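Conserved hypothetical protein (Caulobacter vibrioides, PDB 1XFJ) probably acts as a purine nucleoside phosphorylase of the YfiH/LACC1 family, splitting nucleosides such as inosine with phosphate and perhaps also deaminating adenosine. Local coordinates at residues A157-S171 / G218-A231. Numbering follows the deposited sequence.
Sequences ANITGVVGPCIGPKS and GVERREWVGRDTRA. With ACT (acetate ion), chain B.
Val163 and Trp224 are bridged partners where strand 160-163 runs parallel to strand 221-224, at the edge of a mixed six-stranded sheet, and their side chains project from the same face; strand 115-121 flanks 160-163 on its other side. The axes of the two short strands approach to 4.7 Å and run almost parallel, 7° apart. Val163 sits in the ladder with both backbone groups used, its N donating to Glu223 O (2.8 Å) and its O accepting from Val225 N. Beyond the strands the two segments part, with Gly226 standing clear of 157-171, and rejoin one residue out of register, with Cys166 N bonded to Arg227 O and Thr229 N to Cys166 O.

The indole of Trp224 lies beside the loop that links the two ladders, against residues 163-166 and reaching Pro169. From CB, its CG lies anti to the backbone N (chi1 174°), which carries the ring beside residues 163-169. CD1 lies against Val163 CG1 at 3.7 Å and also approaches the Val163 and Gly164 carbonyl oxygens. NE1 gives its hydrogen to Gly164 O (2.8 Å), which lies in the ring plane; NE1 itself sits above the plane of the Gly164 carbonyl, and the bond is bent to 130° at the hydrogen. CE2 and CZ2 come next to Cys166 SG, an oblique sulfur-aromatic contact, and CH2 ends near Pro169 CD. Gly226 CA lies over one face of the ring, 3.3 Å above its centre. Pro207 of helix 206-216 touches both Trp224 and Cys166.

Past the ring, the Asp228 carboxylate ties down the turn at 168-171, itself closed by Ser171 N bonding to Gly168 O. OD1 accepts Gly168 N from well above the carboxylate plane, while Ser171 OG donates to OD2 on its syn side at 2.8 Å.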
# COMPACT_ATOMS: atom_id res chain seq x y z
N ALA A 157 -13.09 -5.00 -15.62
CA ALA A 157 -14.11 -5.91 -15.12
C ALA A 157 -13.61 -7.28 -14.66
O ALA A 157 -14.38 -8.09 -14.15
CB ALA A 157 -15.20 -6.09 -16.17
N ASN A 158 -12.32 -7.55 -14.83
CA ASN A 158 -11.78 -8.84 -14.40
C ASN A 158 -10.70 -8.67 -13.33
O ASN A 158 -10.03 -9.63 -12.96
CB ASN A 158 -11.19 -9.59 -15.59
CG ASN A 158 -11.26 -11.10 -15.41
OD1 ASN A 158 -12.35 -11.67 -15.33
ND2 ASN A 158 -10.10 -11.74 -15.33
N ILE A 159 -10.54 -7.44 -12.84
CA ILE A 159 -9.53 -7.16 -11.83
C ILE A 159 -10.04 -7.29 -10.40
O ILE A 159 -11.18 -6.92 -10.09
CB ILE A 159 -8.97 -5.72 -12.01
CG1 ILE A 159 -8.14 -5.64 -13.29
CG2 ILE A 159 -8.12 -5.33 -10.79
CD1 ILE A 159 -7.74 -4.22 -13.67
N THR A 160 -9.20 -7.84 -9.53
CA THR A 160 -9.52 -7.96 -8.11
C THR A 160 -8.56 -6.99 -7.42
O THR A 160 -7.37 -6.95 -7.73
CB THR A 160 -9.28 -9.39 -7.58
OG1 THR A 160 -10.25 -10.28 -8.13
CG2 THR A 160 -9.39 -9.43 -6.06
N GLY A 161 -9.09 -6.19 -6.50
CA GLY A 161 -8.27 -5.22 -5.79
C GLY A 161 -8.54 -5.26 -4.30
O GLY A 161 -9.69 -5.22 -3.87
N VAL A 162 -7.47 -5.34 -3.52
CA VAL A 162 -7.59 -5.41 -2.07
C VAL A 162 -6.80 -4.33 -1.37
O VAL A 162 -5.63 -4.10 -1.68
CB VAL A 162 -7.12 -6.78 -1.55
CG1 VAL A 162 -7.20 -6.81 -0.02
CG2 VAL A 162 -7.96 -7.89 -2.16
N VAL A 163 -7.44 -3.67 -0.41
CA VAL A 163 -6.80 -2.62 0.37
C VAL A 163 -6.22 -3.29 1.62
O VAL A 163 -6.91 -4.04 2.29
CB VAL A 163 -7.82 -1.54 0.79
CG1 VAL A 163 -7.12 -0.40 1.50
CG2 VAL A 163 -8.55 -1.03 -0.45
N GLY A 164 -4.95 -3.01 1.92
CA GLY A 164 -4.33 -3.63 3.07
C GLY A 164 -4.41 -2.83 4.36
O GLY A 164 -5.23 -1.91 4.48
N PRO A 165 -3.58 -3.17 5.35
CA PRO A 165 -3.58 -2.46 6.63
C PRO A 165 -3.29 -0.99 6.37
O PRO A 165 -2.45 -0.64 5.55
CB PRO A 165 -2.45 -3.14 7.40
CG PRO A 165 -2.39 -4.52 6.81
CD PRO A 165 -2.56 -4.24 5.34
N CYS A 166 -4.01 -0.11 7.07
CA CYS A 166 -3.82 1.32 6.92
C CYS A 166 -4.45 1.99 8.13
O CYS A 166 -5.00 1.31 9.00
CB CYS A 166 -4.47 1.82 5.63
SG CYS A 166 -6.27 1.64 5.54
N ILE A 167 -4.38 3.31 8.21
CA ILE A 167 -4.98 4.00 9.34
C ILE A 167 -6.50 3.91 9.18
O ILE A 167 -7.06 4.27 8.15
CB ILE A 167 -4.48 5.46 9.42
CG1 ILE A 167 -4.95 6.09 10.74
CG2 ILE A 167 -4.93 6.25 8.20
CD1 ILE A 167 -4.24 7.40 11.08
N GLY A 168 -7.15 3.40 10.22
CA GLY A 168 -8.59 3.21 10.18
C GLY A 168 -9.47 4.42 10.46
O GLY A 168 -9.00 5.43 10.97
N PRO A 169 -10.77 4.32 10.12
CA PRO A 169 -11.74 5.41 10.33
C PRO A 169 -11.89 5.84 11.78
O PRO A 169 -12.41 6.93 12.05
CB PRO A 169 -13.03 4.83 9.75
CG PRO A 169 -12.86 3.35 9.94
CD PRO A 169 -11.42 3.15 9.52
N LYS A 170 -11.45 5.01 12.71
CA LYS A 170 -11.55 5.36 14.12
C LYS A 170 -10.25 6.03 14.56
O LYS A 170 -10.16 6.57 15.67
CB LYS A 170 -11.78 4.11 14.98
CG LYS A 170 -10.59 3.15 15.03
CD LYS A 170 -10.93 1.90 15.84
CE LYS A 170 -9.76 0.93 15.89
NZ LYS A 170 -8.61 1.50 16.65
N SER A 171 -9.26 6.02 13.68
CA SER A 171 -7.95 6.58 13.99
C SER A 171 -7.50 7.80 13.17
O SER A 171 -6.66 8.57 13.63
CB SER A 171 -6.88 5.49 13.83
OG SER A 171 -7.09 4.42 14.74
N GLY A 218 -13.81 0.55 -12.04
CA GLY A 218 -14.31 -0.67 -12.65
C GLY A 218 -13.93 -1.96 -11.95
O GLY A 218 -14.23 -3.05 -12.44
N VAL A 219 -13.28 -1.85 -10.79
CA VAL A 219 -12.88 -3.03 -10.03
C VAL A 219 -14.06 -3.50 -9.19
O VAL A 219 -14.40 -2.89 -8.18
CB VAL A 219 -11.67 -2.71 -9.12
CG1 VAL A 219 -11.25 -3.95 -8.35
CG2 VAL A 219 -10.52 -2.19 -9.96
N GLU A 220 -14.68 -4.60 -9.63
CA GLU A 220 -15.86 -5.14 -8.98
C GLU A 220 -15.63 -6.09 -7.81
O GLU A 220 -16.52 -6.29 -6.99
CB GLU A 220 -16.74 -5.82 -10.04
CG GLU A 220 -17.11 -4.90 -11.19
CD GLU A 220 -18.00 -5.57 -12.22
OE1 GLU A 220 -19.09 -6.05 -11.84
OE2 GLU A 220 -17.62 -5.61 -13.41
N ARG A 221 -14.44 -6.68 -7.75
CA ARG A 221 -14.09 -7.61 -6.67
C ARG A 221 -13.08 -6.89 -5.79
O ARG A 221 -11.92 -6.74 -6.17
CB ARG A 221 -13.49 -8.89 -7.25
CG ARG A 221 -14.46 -9.65 -8.12
CD ARG A 221 -13.77 -10.73 -8.93
NE ARG A 221 -14.75 -11.52 -9.67
CZ ARG A 221 -15.56 -12.42 -9.11
NH1 ARG A 221 -15.50 -12.65 -7.81
NH2 ARG A 221 -16.43 -13.08 -9.85
N ARG A 222 -13.52 -6.47 -4.61
CA ARG A 222 -12.65 -5.72 -3.72
C ARG A 222 -12.98 -5.90 -2.25
O ARG A 222 -14.05 -6.40 -1.90
CB ARG A 222 -12.77 -4.24 -4.07
CG ARG A 222 -14.22 -3.77 -4.07
CD ARG A 222 -14.39 -2.34 -4.55
NE ARG A 222 -15.76 -1.87 -4.35
CZ ARG A 222 -16.77 -2.06 -5.19
NH1 ARG A 222 -16.58 -2.71 -6.34
NH2 ARG A 222 -17.98 -1.61 -4.89
N GLU A 223 -12.05 -5.48 -1.40
CA GLU A 223 -12.24 -5.54 0.04
C GLU A 223 -11.07 -4.90 0.77
O GLU A 223 -10.01 -4.68 0.19
CB GLU A 223 -12.36 -6.99 0.51
CG GLU A 223 -11.04 -7.72 0.57
CD GLU A 223 -10.98 -8.76 1.69
OE1 GLU A 223 -9.90 -9.36 1.87
OE2 GLU A 223 -11.99 -8.96 2.38
N TRP A 224 -11.31 -4.58 2.04
CA TRP A 224 -10.28 -4.02 2.90
C TRP A 224 -10.05 -5.10 3.95
O TRP A 224 -11.01 -5.66 4.47
CB TRP A 224 -10.75 -2.74 3.59
CG TRP A 224 -9.76 -2.22 4.61
CD1 TRP A 224 -8.41 -2.17 4.46
CD2 TRP A 224 -10.05 -1.68 5.90
NE1 TRP A 224 -7.83 -1.63 5.58
CE2 TRP A 224 -8.82 -1.32 6.49
CE3 TRP A 224 -11.23 -1.46 6.63
CZ2 TRP A 224 -8.72 -0.75 7.77
CZ3 TRP A 224 -11.14 -0.89 7.91
CH2 TRP A 224 -9.89 -0.54 8.46
N VAL A 225 -8.79 -5.41 4.24
CA VAL A 225 -8.48 -6.44 5.22
C VAL A 225 -8.90 -6.06 6.64
O VAL A 225 -8.88 -6.89 7.55
CB VAL A 225 -6.97 -6.79 5.22
CG1 VAL A 225 -6.57 -7.31 3.84
CG2 VAL A 225 -6.15 -5.57 5.59
N GLY A 226 -9.28 -4.80 6.82
CA GLY A 226 -9.74 -4.34 8.12
C GLY A 226 -8.76 -4.35 9.27
O GLY A 226 -9.12 -4.70 10.39
N ARG A 227 -7.51 -3.97 9.00
CA ARG A 227 -6.50 -3.90 10.05
C ARG A 227 -6.07 -2.43 10.15
O ARG A 227 -5.75 -1.80 9.14
CB ARG A 227 -5.30 -4.80 9.70
CG ARG A 227 -5.64 -6.29 9.61
CD ARG A 227 -6.17 -6.82 10.94
NE ARG A 227 -5.14 -6.86 11.97
CZ ARG A 227 -4.24 -7.84 12.10
NH1 ARG A 227 -4.25 -8.86 11.26
NH2 ARG A 227 -3.33 -7.78 13.06
N ASP A 228 -6.08 -1.90 11.38
CA ASP A 228 -5.74 -0.50 11.65
C ASP A 228 -4.29 -0.34 12.10
O ASP A 228 -3.94 -0.72 13.22
CB ASP A 228 -6.68 0.03 12.73
CG ASP A 228 -6.64 1.54 12.87
OD1 ASP A 228 -5.59 2.16 12.58
OD2 ASP A 228 -7.66 2.12 13.30
N THR A 229 -3.45 0.23 11.25
CA THR A 229 -2.04 0.42 11.56
C THR A 229 -1.79 1.24 12.83
O THR A 229 -0.93 0.89 13.64
CB THR A 229 -1.31 1.11 10.39
OG1 THR A 229 -2.02 2.30 10.03
CG2 THR A 229 -1.22 0.18 9.19
N ARG A 230 -2.54 2.32 12.99
CA ARG A 230 -2.37 3.19 14.15
C ARG A 230 -2.78 2.52 15.45
O ARG A 230 -2.13 2.69 16.49
CB ARG A 230 -3.17 4.47 13.96
CG ARG A 230 -3.04 5.49 15.09
CD ARG A 230 -4.07 5.27 16.18
NE ARG A 230 -3.99 6.29 17.23
CZ ARG A 230 -3.11 6.27 18.22
NH1 ARG A 230 -2.22 5.29 18.31
NH2 ARG A 230 -3.11 7.24 19.13
N ALA A 231 -3.86 1.75 15.40
CA ALA A 231 -4.39 1.08 16.58
C ALA A 231 -3.63 -0.17 17.02
O ALA A 231 -3.55 -0.44 18.22
CB ALA A 231 -5.85 0.74 16.35
C ACT B . -1.55 -11.15 11.69
O ACT B . -2.01 -10.72 12.78
OXT ACT B . -2.18 -11.54 10.66
CH3 ACT B . -0.04 -11.23 11.59
O HOH W 1 -13.51 -6.26 -11.56
O HOH W 2 -5.47 8.60 16.19